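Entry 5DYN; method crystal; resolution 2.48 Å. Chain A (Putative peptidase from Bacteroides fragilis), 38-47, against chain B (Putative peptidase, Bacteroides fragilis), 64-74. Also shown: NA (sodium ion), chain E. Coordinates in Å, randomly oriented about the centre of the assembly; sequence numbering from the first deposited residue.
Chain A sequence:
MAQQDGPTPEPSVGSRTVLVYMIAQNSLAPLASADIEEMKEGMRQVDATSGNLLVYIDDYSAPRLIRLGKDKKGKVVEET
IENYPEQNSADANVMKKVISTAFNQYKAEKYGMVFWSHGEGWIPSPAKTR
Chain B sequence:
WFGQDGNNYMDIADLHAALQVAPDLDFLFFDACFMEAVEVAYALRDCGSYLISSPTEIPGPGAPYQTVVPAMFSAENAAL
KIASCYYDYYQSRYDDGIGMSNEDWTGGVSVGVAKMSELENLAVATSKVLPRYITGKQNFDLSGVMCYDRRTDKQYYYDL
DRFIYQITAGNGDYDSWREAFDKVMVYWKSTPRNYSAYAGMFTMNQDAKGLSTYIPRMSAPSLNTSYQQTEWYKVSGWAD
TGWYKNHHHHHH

Chain A (38-47) EMKEGMRQVD
Chain B 64-74: PYQTVVPAMFS

The chain A helix, already under way at Glu A38, packs on the chain B helix that starts at Tyr B65. Their N-to-C directions differ by 52° (signed crossing -52°) and their axes come within 6.9 Å at closest approach; the nearest CA atoms pair Met A39 with Tyr B65 (5.0 Å), Gly A42 with Gln B66 (3.7 Å) and Val A46 with Pro B70 (5.8 Å). Helix B kinks at Pro B70, whose N has no hydrogen to give the preceding turn.

Glu A38 (m, t, chi3 12°) points toward chain B. Its OE1 accepts a hydrogen bond from Tyr B65 N (3.2 Å), an amide in the first turn of helix B, and also binds the sodium ion at 2.5 Å. Met A39 (m, t, t) starts sideways, but its CE lies 3.4 Å from the centroid of the Tyr B65 ring (m, chi2 -77°), squarely over one face.

Gly A42 makes the close crossing possible: its CA sits 3.3 Å from Gln B66 O, and a CB would clash with Tyr B65 O. Met A43 (t, p, p) leaves pointing away, yet curls back to set CE 3.5 Å from Val B69 CG1. A type I turn runs from Met A43 to Val A46, and Val A46 (-128/133, t) points toward chain B, CG2 3.7 Å from Pro B70 CA and CG1 over a face of Phe B73 (m, chi2 -84°). Summed over both sides, 569 Å² is buried; flexible methionines suit places where CA-to-CB does not face chain B.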

# COMPACT_ATOMS: atom_id res chain seq x y z
N GLU A 38 -8.85 11.95 13.78
CA GLU A 38 -8.17 10.86 14.48
C GLU A 38 -6.67 11.13 14.58
O GLU A 38 -6.02 10.73 15.55
CB GLU A 38 -8.41 9.53 13.76
CG GLU A 38 -9.83 9.01 13.86
CD GLU A 38 -10.05 7.77 13.03
OE1 GLU A 38 -9.04 7.18 12.56
OE2 GLU A 38 -11.21 7.38 12.82
N MET A 39 -6.13 11.82 13.59
CA MET A 39 -4.71 12.17 13.59
C MET A 39 -4.41 13.18 14.70
O MET A 39 -3.41 13.04 15.41
CB MET A 39 -4.29 12.72 12.23
CG MET A 39 -4.32 11.68 11.13
SD MET A 39 -4.04 12.32 9.47
CE MET A 39 -4.39 10.84 8.52
N LYS A 40 -5.26 14.19 14.83
CA LYS A 40 -5.12 15.18 15.90
C LYS A 40 -5.15 14.49 17.26
O LYS A 40 -4.30 14.75 18.11
CB LYS A 40 -6.24 16.22 15.83
CG LYS A 40 -6.20 17.10 14.59
CD LYS A 40 -7.38 18.05 14.59
CE LYS A 40 -7.53 18.73 13.25
NZ LYS A 40 -8.73 19.62 13.22
N GLU A 41 -6.13 13.62 17.44
CA GLU A 41 -6.28 12.85 18.67
C GLU A 41 -5.03 12.01 18.95
O GLU A 41 -4.56 11.95 20.09
CB GLU A 41 -7.51 11.96 18.58
CG GLU A 41 -7.63 10.92 19.67
CD GLU A 41 -8.99 10.25 19.67
OE1 GLU A 41 -9.82 10.59 18.79
OE2 GLU A 41 -9.23 9.38 20.53
N GLY A 42 -4.51 11.36 17.92
CA GLY A 42 -3.32 10.55 18.06
C GLY A 42 -2.08 11.40 18.28
O GLY A 42 -1.13 10.98 18.94
N MET A 43 -2.12 12.61 17.74
CA MET A 43 -1.00 13.54 17.86
C MET A 43 -0.84 14.02 19.31
O MET A 43 0.22 14.53 19.69
CB MET A 43 -1.22 14.73 16.92
CG MET A 43 -0.06 15.70 16.82
SD MET A 43 1.56 14.91 16.76
CE MET A 43 1.41 13.90 15.31
N ARG A 44 -1.88 13.84 20.11
CA ARG A 44 -1.87 14.26 21.51
C ARG A 44 -0.81 13.51 22.32
O ARG A 44 -0.09 14.11 23.11
CB ARG A 44 -3.25 14.06 22.13
CG ARG A 44 -4.29 15.05 21.64
CD ARG A 44 -5.70 14.67 22.08
NE ARG A 44 -5.81 14.51 23.52
CZ ARG A 44 -5.94 13.34 24.14
NH1 ARG A 44 -5.98 12.22 23.44
NH2 ARG A 44 -6.04 13.30 25.46
N GLN A 45 -0.72 12.20 22.11
CA GLN A 45 0.28 11.41 22.81
C GLN A 45 1.56 11.31 21.99
O GLN A 45 2.25 10.29 22.01
CB GLN A 45 -0.26 10.02 23.14
CG GLN A 45 -1.48 10.03 24.05
CD GLN A 45 -1.27 9.23 25.33
OE1 GLN A 45 -0.77 8.11 25.30
NE2 GLN A 45 -1.66 9.82 26.46
N VAL A 46 1.87 12.39 21.26
CA VAL A 46 3.09 12.48 20.46
C VAL A 46 3.85 13.76 20.79
O VAL A 46 3.27 14.84 20.86
CB VAL A 46 2.78 12.44 18.94
CG1 VAL A 46 4.04 12.70 18.13
CG2 VAL A 46 2.15 11.12 18.56
N ASP A 47 5.16 13.63 20.99
CA ASP A 47 6.02 14.77 21.29
C ASP A 47 6.13 15.71 20.09
O ASP A 47 6.93 15.48 19.18
CB ASP A 47 7.41 14.28 21.72
CG ASP A 47 8.28 15.39 22.25
OD1 ASP A 47 7.73 16.39 22.75
OD2 ASP A 47 9.52 15.25 22.17
N PRO B 64 -6.79 3.39 12.17
CA PRO B 64 -7.12 4.06 13.43
C PRO B 64 -6.02 5.05 13.78
O PRO B 64 -5.15 4.76 14.61
CB PRO B 64 -7.17 2.90 14.43
CG PRO B 64 -6.23 1.89 13.86
CD PRO B 64 -6.36 2.00 12.37
N TYR B 65 -6.05 6.21 13.14
CA TYR B 65 -4.96 7.18 13.26
C TYR B 65 -4.79 7.73 14.67
O TYR B 65 -3.83 8.44 14.95
CB TYR B 65 -5.17 8.33 12.27
CG TYR B 65 -4.91 7.93 10.83
CD1 TYR B 65 -3.61 7.82 10.35
CD2 TYR B 65 -5.96 7.67 9.96
CE1 TYR B 65 -3.36 7.45 9.04
CE2 TYR B 65 -5.72 7.30 8.64
CZ TYR B 65 -4.42 7.19 8.19
OH TYR B 65 -4.17 6.83 6.89
N GLN B 66 -5.71 7.39 15.57
CA GLN B 66 -5.54 7.77 16.97
C GLN B 66 -4.44 6.92 17.60
O GLN B 66 -3.79 7.34 18.56
CB GLN B 66 -6.85 7.62 17.75
CG GLN B 66 -7.43 6.21 17.78
CD GLN B 66 -8.44 5.97 16.68
OE1 GLN B 66 -8.38 6.57 15.61
NE2 GLN B 66 -9.40 5.09 16.95
N THR B 67 -4.22 5.72 17.06
CA THR B 67 -3.15 4.86 17.53
C THR B 67 -2.03 4.71 16.50
O THR B 67 -0.88 4.46 16.86
CB THR B 67 -3.67 3.46 17.90
OG1 THR B 67 -4.17 2.81 16.72
CG2 THR B 67 -4.78 3.56 18.94
N VAL B 68 -2.37 4.86 15.22
CA VAL B 68 -1.39 4.73 14.15
C VAL B 68 -0.42 5.91 14.15
O VAL B 68 0.78 5.74 13.93
CB VAL B 68 -2.07 4.61 12.76
CG1 VAL B 68 -1.03 4.62 11.65
CG2 VAL B 68 -2.89 3.34 12.69
N VAL B 69 -0.94 7.11 14.40
CA VAL B 69 -0.08 8.29 14.45
C VAL B 69 1.02 8.15 15.52
O VAL B 69 2.18 8.40 15.23
CB VAL B 69 -0.89 9.59 14.67
CG1 VAL B 69 -0.02 10.69 15.25
CG2 VAL B 69 -1.53 10.05 13.37
N PRO B 70 0.66 7.74 16.76
CA PRO B 70 1.76 7.50 17.71
C PRO B 70 2.71 6.39 17.24
O PRO B 70 3.92 6.50 17.46
CB PRO B 70 1.03 7.07 18.98
CG PRO B 70 -0.31 7.69 18.88
CD PRO B 70 -0.65 7.64 17.43
N ALA B 71 2.17 5.36 16.60
CA ALA B 71 2.99 4.28 16.07
C ALA B 71 4.00 4.81 15.05
O ALA B 71 5.13 4.33 14.98
CB ALA B 71 2.12 3.20 15.44
N MET B 72 3.58 5.80 14.28
CA MET B 72 4.44 6.37 13.25
C MET B 72 5.61 7.15 13.84
O MET B 72 6.62 7.36 13.17
CB MET B 72 3.64 7.28 12.32
CG MET B 72 2.60 6.54 11.49
SD MET B 72 1.86 7.55 10.20
CE MET B 72 1.19 8.91 11.15
N PHE B 73 5.48 7.58 15.09
CA PHE B 73 6.52 8.37 15.72
C PHE B 73 7.24 7.60 16.83
O PHE B 73 7.75 8.18 17.78
CB PHE B 73 5.94 9.67 16.28
CG PHE B 73 5.53 10.65 15.21
CD1 PHE B 73 6.46 11.51 14.65
CD2 PHE B 73 4.22 10.71 14.77
CE1 PHE B 73 6.09 12.41 13.67
CE2 PHE B 73 3.85 11.61 13.78
CZ PHE B 73 4.78 12.46 13.23
N SER B 74 7.29 6.28 16.68
CA SER B 74 8.04 5.43 17.60
C SER B 74 9.53 5.63 17.39
O SER B 74 9.96 6.09 16.34
CB SER B 74 7.67 3.96 17.41
OG SER B 74 6.31 3.73 17.73
NA NA E . -9.91 6.05 10.52
O HOH W 1 -12.41 5.92 11.03